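L-amino acid deaminase (Proteus vulgaris, PDB 5I39) probably catalyses the oxidative deamination of L-amino acids at the membrane, using a bound flavin-adenine dinucleotide (FAD) as cofactor. Local coordinates at residues R16-G29 and D185-K198. Numbering follows the deposited sequence.
Sequences RFVPGTPRHGFVEG and DPEVATFVMAEYAK. With EDO (1,2-ethanediol), chain C.
Arg23 reaches two carboxylates through one guanidinium edge: NH2 donates to Asp185 OD2 at 2.7 Å, and NH1 forms a salt bridge with Glu187 OE1 at 3.2 Å. An arginine suits this place because its flat end serves both acids while Val188 CG2 covers one face. Glu187, bent at its second torsion (chi2 76°), turns OE2 to Arg16 NH1 in a salt-bridge hydrogen bond of 3.0 Å, met from above the carboxylate plane. Arg16 NH2 bonds Ser77 O, and Asp185 OD1 pairs with Arg286. At the far end, the Lys198 chain, bent at chi3, brings NZ to Glu28 O (2.7 Å). A water joins Pro22 O, Gly25 N and Glu187 O. Gly25 CA lies 3.5 Å from the Phe191 ring centroid, a CH-pi contact; glycine suits its positive phi, and Phe17 occupies the space a side chain would need. Branched Val27 packs on successive helical turns, CG2 against Phe191 CB (3.9 Å), CG1 against Glu195 CD (3.4 Å). This salt-bridge network thus ties the N-terminal loop before strand 40-43 to helix 189-199 of the FAD-dependent oxidoreductase family region, which packs on helices 47-58, 106-110 and 376-392; Pro186, in the turn just before the helix, has its side chain about 5 Å from that of FAD-binding Gly81.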
ATOM      1  N   ARG A  16       5.292   7.857  16.810  1.00 20.35           N
ATOM      2  CA  ARG A  16       6.053   7.568  15.586  1.00 18.88           C
ATOM      3  C   ARG A  16       6.214   8.777  14.656  1.00 18.16           C
ATOM      4  O   ARG A  16       7.207   8.873  13.940  1.00 18.37           O
ATOM      5  CB  ARG A  16       5.427   6.399  14.823  1.00 17.58           C
ATOM      6  CG  ARG A  16       4.031   6.648  14.262  1.00 16.49           C
ATOM      7  CD  ARG A  16       3.282   5.334  14.141  1.00 15.88           C
ATOM      8  NE  ARG A  16       1.922   5.486  13.624  1.00 14.80           N
ATOM      9  CZ  ARG A  16       1.576   5.491  12.336  1.00 14.79           C
ATOM     10  NH1 ARG A  16       2.487   5.364  11.364  1.00 14.10           N
ATOM     11  NH2 ARG A  16       0.289   5.626  12.020  1.00 15.08           N
ATOM     12  N   PHE A  17       5.232   9.678  14.654  1.00 18.02           N
ATOM     13  CA  PHE A  17       5.333  10.928  13.899  1.00 17.82           C
ATOM     14  C   PHE A  17       6.149  11.933  14.711  1.00 19.19           C
ATOM     15  O   PHE A  17       5.932  12.085  15.916  1.00 21.69           O
ATOM     16  CB  PHE A  17       3.951  11.499  13.579  1.00 17.80           C
ATOM     17  CG  PHE A  17       3.100  10.595  12.724  1.00 16.86           C
ATOM     18  CD1 PHE A  17       3.331  10.481  11.353  1.00 16.13           C
ATOM     19  CD2 PHE A  17       2.061   9.859  13.288  1.00 17.74           C
ATOM     20  CE1 PHE A  17       2.536   9.656  10.566  1.00 15.62           C
ATOM     21  CE2 PHE A  17       1.269   9.030  12.505  1.00 17.44           C
ATOM     22  CZ  PHE A  17       1.510   8.924  11.143  1.00 17.19           C
ATOM     23  N   VAL A  18       7.087  12.603  14.044  1.00 18.04           N
ATOM     24  CA  VAL A  18       8.011  13.538  14.687  1.00 18.14           C
ATOM     25  C   VAL A  18       7.896  14.906  14.001  1.00 16.99           C
ATOM     26  O   VAL A  18       8.479  15.119  12.935  1.00 15.55           O
ATOM     27  CB  VAL A  18       9.466  13.014  14.641  1.00 19.07           C
ATOM     28  CG1 VAL A  18      10.398  13.918  15.438  1.00 20.17           C
ATOM     29  CG2 VAL A  18       9.537  11.592  15.187  1.00 20.91           C
ATOM     30  N   PRO A  19       7.133  15.843  14.605  1.00 17.36           N
ATOM     31  CA  PRO A  19       7.014  17.199  14.052  1.00 17.77           C
ATOM     32  C   PRO A  19       8.369  17.893  13.828  1.00 17.80           C
ATOM     33  O   PRO A  19       9.322  17.644  14.563  1.00 16.89           O
ATOM     34  CB  PRO A  19       6.187  17.941  15.113  1.00 18.34           C
ATOM     35  CG  PRO A  19       5.402  16.879  15.795  1.00 19.11           C
ATOM     36  CD  PRO A  19       6.264  15.654  15.784  1.00 18.59           C
ATOM     37  N   GLY A  20       8.450  18.731  12.800  1.00 18.33           N
ATOM     38  CA  GLY A  20       9.685  19.463  12.488  1.00 18.57           C
ATOM     39  C   GLY A  20      10.825  18.623  11.926  1.00 18.95           C
ATOM     40  O   GLY A  20      11.990  19.030  11.992  1.00 19.81           O
ATOM     41  N   THR A  21      10.489  17.451  11.384  1.00 18.66           N
ATOM     42  CA  THR A  21      11.443  16.549  10.722  1.00 17.97           C
ATOM     43  C   THR A  21      10.727  15.992   9.494  1.00 18.19           C
ATOM     44  O   THR A  21       9.522  16.176   9.370  1.00 16.96           O
ATOM     45  CB  THR A  21      11.866  15.360  11.622  1.00 18.00           C
ATOM     46  OG1 THR A  21      10.809  14.391  11.692  1.00 17.51           O
ATOM     47  CG2 THR A  21      12.249  15.822  13.027  1.00 19.55           C
ATOM     48  N   PRO A  22      11.447  15.274   8.603  1.00 18.56           N
ATOM     49  CA  PRO A  22      10.778  14.588   7.480  1.00 18.22           C
ATOM     50  C   PRO A  22       9.686  13.569   7.858  1.00 17.09           C
ATOM     51  O   PRO A  22       8.897  13.192   6.997  1.00 17.66           O
ATOM     52  CB  PRO A  22      11.940  13.886   6.765  1.00 19.83           C
ATOM     53  CG  PRO A  22      13.123  14.724   7.070  1.00 20.53           C
ATOM     54  CD  PRO A  22      12.915  15.193   8.480  1.00 19.71           C
ATOM     55  N   ARG A  23       9.645  13.141   9.122  1.00 16.39           N
ATOM     56  CA  ARG A  23       8.613  12.235   9.645  1.00 15.87           C
ATOM     57  C   ARG A  23       7.420  12.959  10.291  1.00 15.81           C
ATOM     58  O   ARG A  23       6.706  12.372  11.109  1.00 16.37           O
ATOM     59  CB  ARG A  23       9.265  11.258  10.631  1.00 16.27           C
ATOM     60  CG  ARG A  23      10.343  10.436   9.955  1.00 17.03           C
ATOM     61  CD  ARG A  23      11.107   9.487  10.855  1.00 18.23           C
ATOM     62  NE  ARG A  23      11.785   8.527   9.987  1.00 21.05           N
ATOM     63  CZ  ARG A  23      11.269   7.377   9.545  1.00 21.39           C
ATOM     64  NH1 ARG A  23      10.053   6.957   9.923  1.00 20.44           N
ATOM     65  NH2 ARG A  23      11.995   6.619   8.724  1.00 22.15           N
ATOM     66  N   HIS A  24       7.199  14.217   9.899  1.00 15.58           N
ATOM     67  CA  HIS A  24       6.110  15.059  10.429  1.00 16.75           C
ATOM     68  C   HIS A  24       4.705  14.451  10.254  1.00 15.95           C
ATOM     69  O   HIS A  24       3.860  14.566  11.140  1.00 16.55           O
ATOM     70  CB  HIS A  24       6.178  16.501   9.858  1.00 19.26           C
ATOM     71  CG  HIS A  24       6.244  16.582   8.360  1.00 22.38           C
ATOM     72  ND1 HIS A  24       5.132  16.457   7.564  1.00 23.71           N
ATOM     73  CD2 HIS A  24       7.280  16.802   7.514  1.00 23.54           C
ATOM     74  CE1 HIS A  24       5.474  16.573   6.295  1.00 25.30           C
ATOM     75  NE2 HIS A  24       6.776  16.784   6.236  1.00 25.30           N
ATOM     76  N   GLY A  25       4.470  13.788   9.126  1.00 15.40           N
ATOM     77  CA  GLY A  25       3.192  13.120   8.877  1.00 14.90           C
ATOM     78  C   GLY A  25       1.994  14.045   8.767  1.00 14.57           C
ATOM     79  O   GLY A  25       0.922  13.755   9.284  1.00 15.65           O
ATOM     80  N   PHE A  26       2.178  15.147   8.055  1.00 13.77           N
ATOM     81  CA  PHE A  26       1.111  16.111   7.790  1.00 13.88           C
ATOM     82  C   PHE A  26       1.450  16.934   6.559  1.00 13.39           C
ATOM     83  O   PHE A  26       2.486  17.596   6.512  1.00 14.82           O
ATOM     84  CB  PHE A  26       0.832  17.047   8.969  1.00 15.19           C
ATOM     85  CG  PHE A  26      -0.311  17.992   8.709  1.00 16.39           C
ATOM     86  CD1 PHE A  26      -1.629  17.557   8.823  1.00 17.31           C
ATOM     87  CD2 PHE A  26      -0.078  19.299   8.293  1.00 17.84           C
ATOM     88  CE1 PHE A  26      -2.689  18.414   8.555  1.00 17.69           C
ATOM     89  CE2 PHE A  26      -1.133  20.161   8.023  1.00 18.90           C
ATOM     90  CZ  PHE A  26      -2.439  19.717   8.153  1.00 18.63           C
ATOM     91  N   VAL A  27       0.564  16.877   5.573  1.00 11.99           N
ATOM     92  CA  VAL A  27       0.657  17.703   4.380  1.00 11.51           C
ATOM     93  C   VAL A  27      -0.624  18.508   4.316  1.00 11.44           C
ATOM     94  O   VAL A  27      -1.715  17.942   4.326  1.00 11.66           O
ATOM     95  CB  VAL A  27       0.804  16.837   3.117  1.00 11.30           C
ATOM     96  CG1 VAL A  27       0.720  17.688   1.856  1.00 11.87           C
ATOM     97  CG2 VAL A  27       2.121  16.083   3.158  1.00 12.37           C
ATOM     98  N   GLU A  28      -0.494  19.829   4.255  1.00 11.92           N
ATOM     99  CA  GLU A  28      -1.668  20.689   4.221  1.00 13.03           C
ATOM    100  C   GLU A  28      -2.373  20.577   2.875  1.00 12.31           C
ATOM    101  O   GLU A  28      -1.739  20.373   1.836  1.00 12.63           O
ATOM    102  CB  GLU A  28      -1.295  22.147   4.513  1.00 15.40           C
ATOM    103  CG  GLU A  28      -2.487  23.075   4.744  1.00 19.01           C
ATOM    104  CD  GLU A  28      -3.460  22.567   5.801  1.00 21.86           C
ATOM    105  OE1 GLU A  28      -3.226  22.824   7.000  1.00 24.75           O
ATOM    106  OE2 GLU A  28      -4.460  21.904   5.430  1.00 23.33           O
ATOM    107  N   GLY A  29      -3.695  20.685   2.907  1.00 12.18           N
ATOM    108  CA  GLY A  29      -4.475  20.776   1.686  1.00 12.45           C
ATOM    109  C   GLY A  29      -4.211  22.078   0.948  1.00 12.77           C
ATOM    110  O   GLY A  29      -3.681  23.040   1.507  1.00 13.63           O
ATOM    111  N   ASP A 185       8.279   3.512   4.806  1.00  7.70           N
ATOM    112  CA  ASP A 185       7.911   3.832   6.186  1.00  7.85           C
ATOM    113  C   ASP A 185       6.635   4.674   6.191  1.00  8.09           C
ATOM    114  O   ASP A 185       6.571   5.702   5.511  1.00  8.44           O
ATOM    115  CB  ASP A 185       9.036   4.595   6.890  1.00  8.20           C
ATOM    116  CG  ASP A 185      10.379   3.871   6.844  1.00  8.61           C
ATOM    117  OD1 ASP A 185      10.430   2.655   6.552  1.00  8.87           O
ATOM    118  OD2 ASP A 185      11.404   4.538   7.103  1.00  9.87           O
ATOM    119  N   PRO A 186       5.623   4.273   6.985  1.00  8.17           N
ATOM    120  CA  PRO A 186       4.331   4.963   6.926  1.00  8.50           C
ATOM    121  C   PRO A 186       4.307   6.384   7.489  1.00  8.69           C
ATOM    122  O   PRO A 186       3.369   7.124   7.219  1.00  9.33           O
ATOM    123  CB  PRO A 186       3.412   4.030   7.709  1.00  8.64           C
ATOM    124  CG  PRO A 186       4.316   3.351   8.672  1.00  8.52           C
ATOM    125  CD  PRO A 186       5.582   3.125   7.909  1.00  8.37           C
ATOM    126  N   GLU A 187       5.345   6.776   8.220  1.00  9.05           N
ATOM    127  CA  GLU A 187       5.454   8.147   8.698  1.00  9.69           C
ATOM    128  C   GLU A 187       5.882   9.117   7.595  1.00  9.54           C
ATOM    129  O   GLU A 187       5.816  10.329   7.801  1.00 10.58           O
ATOM    130  CB  GLU A 187       6.437   8.234   9.864  1.00 10.77           C
ATOM    131  CG  GLU A 187       6.036   7.407  11.082  1.00 11.85           C
ATOM    132  CD  GLU A 187       6.281   5.914  10.937  1.00 12.00           C
ATOM    133  OE1 GLU A 187       7.224   5.515  10.217  1.00 12.50           O
ATOM    134  OE2 GLU A 187       5.512   5.136  11.536  1.00 12.70           O
ATOM    135  N   VAL A 188       6.326   8.592   6.447  1.00  9.08           N
ATOM    136  CA  VAL A 188       6.910   9.414   5.383  1.00  9.05           C
ATOM    137  C   VAL A 188       6.329   9.189   3.984  1.00  8.56           C
ATOM    138  O   VAL A 188       5.996  10.159   3.310  1.00  8.89           O
ATOM    139  CB  VAL A 188       8.445   9.214   5.311  1.00  9.39           C
ATOM    140  CG1 VAL A 188       9.062  10.099   4.233  1.00  9.70           C
ATOM    141  CG2 VAL A 188       9.095   9.510   6.653  1.00  9.75           C
ATOM    142  N   ALA A 189       6.241   7.939   3.531  1.00  8.34           N
ATOM    143  CA  ALA A 189       6.105   7.655   2.093  1.00  8.17           C
ATOM    144  C   ALA A 189       4.945   8.377   1.404  1.00  7.96           C
ATOM    145  O   ALA A 189       5.148   9.064   0.407  1.00  7.97           O
ATOM    146  CB  ALA A 189       6.012   6.158   1.854  1.00  8.25           C
ATOM    147  N   THR A 190       3.736   8.222   1.926  1.00  7.80           N
ATOM    148  CA  THR A 190       2.572   8.805   1.254  1.00  7.99           C
ATOM    149  C   THR A 190       2.577  10.329   1.362  1.00  8.07           C
ATOM    150  O   THR A 190       2.082  11.017   0.472  1.00  8.32           O
ATOM    151  CB  THR A 190       1.262   8.209   1.781  1.00  7.92           C
ATOM    152  OG1 THR A 190       1.349   6.788   1.677  1.00  8.04           O
ATOM    153  CG2 THR A 190       0.063   8.693   0.969  1.00  8.33           C
ATOM    154  N   PHE A 191       3.160  10.850   2.436  1.00  8.27           N
ATOM    155  CA  PHE A 191       3.267  12.300   2.625  1.00  8.56           C
ATOM    156  C   PHE A 191       4.192  12.917   1.582  1.00  8.42           C
ATOM    157  O   PHE A 191       3.872  13.958   1.009  1.00  8.76           O
ATOM    158  CB  PHE A 191       3.712  12.620   4.052  1.00  8.89           C
ATOM    159  CG  PHE A 191       2.778  12.063   5.091  1.00  9.25           C
ATOM    160  CD1 PHE A 191       1.571  12.696   5.376  1.00  9.60           C
ATOM    161  CD2 PHE A 191       3.073  10.868   5.739  1.00  9.56           C
ATOM    162  CE1 PHE A 191       0.693  12.163   6.309  1.00 10.12           C
ATOM    163  CE2 PHE A 191       2.199  10.329   6.667  1.00  9.96           C
ATOM    164  CZ  PHE A 191       1.011  10.979   6.956  1.00 10.48           C
ATOM    165  N   VAL A 192       5.318  12.265   1.311  1.00  8.46           N
ATOM    166  CA  VAL A 192       6.200  12.704   0.229  1.00  8.32           C
ATOM    167  C   VAL A 192       5.457  12.665  -1.115  1.00  8.17           C
ATOM    168  O   VAL A 192       5.560  13.596  -1.911  1.00  8.36           O
ATOM    169  CB  VAL A 192       7.502  11.872   0.202  1.00  8.49           C
ATOM    170  CG1 VAL A 192       8.313  12.126  -1.063  1.00  8.35           C
ATOM    171  CG2 VAL A 192       8.347  12.203   1.428  1.00  8.76           C
HETATM  172  N   MSE A 193       4.688  11.607  -1.355  1.00  7.99           N
HETATM  173  CA  MSE A 193       3.945  11.499  -2.617  1.00  8.06           C
HETATM  174  C   MSE A 193       2.889  12.578  -2.733  1.00  7.97           C
HETATM  175  O   MSE A 193       2.682  13.115  -3.820  1.00  8.04           O
HETATM  176  CB  MSE A 193       3.307  10.124  -2.805  1.00  8.20           C
HETATM  177  CG  MSE A 193       4.281   8.945  -2.870  1.00  9.35           C
HETATM  178 SE   MSE A 193       5.856   9.261  -4.007  1.00 11.31          SE
HETATM  179  CE  MSE A 193       5.011   9.857  -5.674  1.00 11.14           C
ATOM    180  N   ALA A 194       2.221  12.914  -1.629  1.00  7.98           N
ATOM    181  CA  ALA A 194       1.217  13.987  -1.643  1.00  8.39           C
ATOM    182  C   ALA A 194       1.820  15.357  -1.949  1.00  8.59           C
ATOM    183  O   ALA A 194       1.250  16.124  -2.729  1.00  8.76           O
ATOM    184  CB  ALA A 194       0.470  14.037  -0.325  1.00  8.40           C
ATOM    185  N   GLU A 195       2.955  15.674  -1.333  1.00  8.87           N
ATOM    186  CA  GLU A 195       3.632  16.947  -1.603  0.50  9.47           C
ATOM    187  C   GLU A 195       4.072  17.016  -3.062  1.00  9.11           C
ATOM    188  O   GLU A 195       3.963  18.062  -3.702  1.00  9.59           O
ATOM    189  CB  GLU A 195       4.835  17.152  -0.680  0.50 10.60           C
ATOM    190  CG  GLU A 195       4.480  17.520   0.747  0.50 12.55           C
ATOM    191  CD  GLU A 195       3.808  18.870   0.878  0.50 14.49           C
ATOM    192  OE1 GLU A 195       3.304  19.409  -0.130  0.50 16.25           O
ATOM    193  OE2 GLU A 195       3.782  19.389   2.009  0.50 16.60           O
ATOM    194  N   TYR A 196       4.560  15.896  -3.583  1.00  8.59           N
ATOM    195  CA  TYR A 196       4.938  15.811  -4.987  1.00  8.55           C
ATOM    196  C   TYR A 196       3.728  16.032  -5.899  1.00  8.37           C
ATOM    197  O   TYR A 196       3.808  16.795  -6.859  1.00  8.59           O
ATOM    198  CB  TYR A 196       5.601  14.468  -5.265  1.00  8.61           C
ATOM    199  CG  TYR A 196       5.941  14.216  -6.715  1.00  8.59           C
ATOM    200  CD1 TYR A 196       7.002  14.875  -7.338  1.00  8.68           C
ATOM    201  CD2 TYR A 196       5.210  13.299  -7.461  1.00  8.77           C
ATOM    202  CE1 TYR A 196       7.321  14.623  -8.666  1.00  8.61           C
ATOM    203  CE2 TYR A 196       5.515  13.040  -8.786  1.00  8.76           C
ATOM    204  CZ  TYR A 196       6.569  13.698  -9.387  1.00  8.59           C
ATOM    205  OH  TYR A 196       6.850  13.410 -10.706  1.00  8.86           O
ATOM    206  N   ALA A 197       2.603  15.398  -5.576  1.00  8.18           N
ATOM    207  CA  ALA A 197       1.376  15.601  -6.344  1.00  8.35           C
ATOM    208  C   ALA A 197       0.982  17.080  -6.374  1.00  8.51           C
ATOM    209  O   ALA A 197       0.649  17.614  -7.436  1.00  8.99           O
ATOM    210  CB  ALA A 197       0.247  14.762  -5.773  1.00  8.51           C
ATOM    211  N   LYS A 198       1.034  17.740  -5.218  1.00  8.71           N
ATOM    212  CA  LYS A 198       0.758  19.179  -5.150  1.00  9.21           C
ATOM    213  C   LYS A 198       1.729  19.982  -6.014  1.00  9.22           C
ATOM    214  O   LYS A 198       1.316  20.889  -6.743  1.00  9.87           O
ATOM    215  CB  LYS A 198       0.804  19.684  -3.711  1.00  9.84           C
ATOM    216  CG  LYS A 198      -0.353  19.210  -2.845  1.00 10.51           C
ATOM    217  CD  LYS A 198      -0.136  19.535  -1.375  1.00 12.04           C
ATOM    218  CE  LYS A 198      -0.193  21.030  -1.089  1.00 14.03           C
ATOM    219  NZ  LYS A 198       0.254  21.332   0.295  1.00 16.41           N
TER
HETATM  220  C1  EDO C 502      -1.826  11.711   8.927  1.00 29.20           C
HETATM  221  O1  EDO C 502      -2.436  11.013  10.014  1.00 32.31           O
HETATM  222  C2  EDO C 502      -2.564  13.025   8.680  1.00 28.01           C
HETATM  223  O2  EDO C 502      -1.737  14.168   8.930  1.00 27.28           O
HETATM  224  O   HOH W   1       6.145  12.893   6.872  1.00 15.36           O
HETATM  225  O   HOH W   2       4.173  19.367   4.961  1.00 24.22           O
HETATM  226  O   HOH W   3       2.071  21.004   3.847  1.00 22.38           O
HETATM  227  O   HOH W   4      -1.111  24.068   0.717  1.00 25.27           O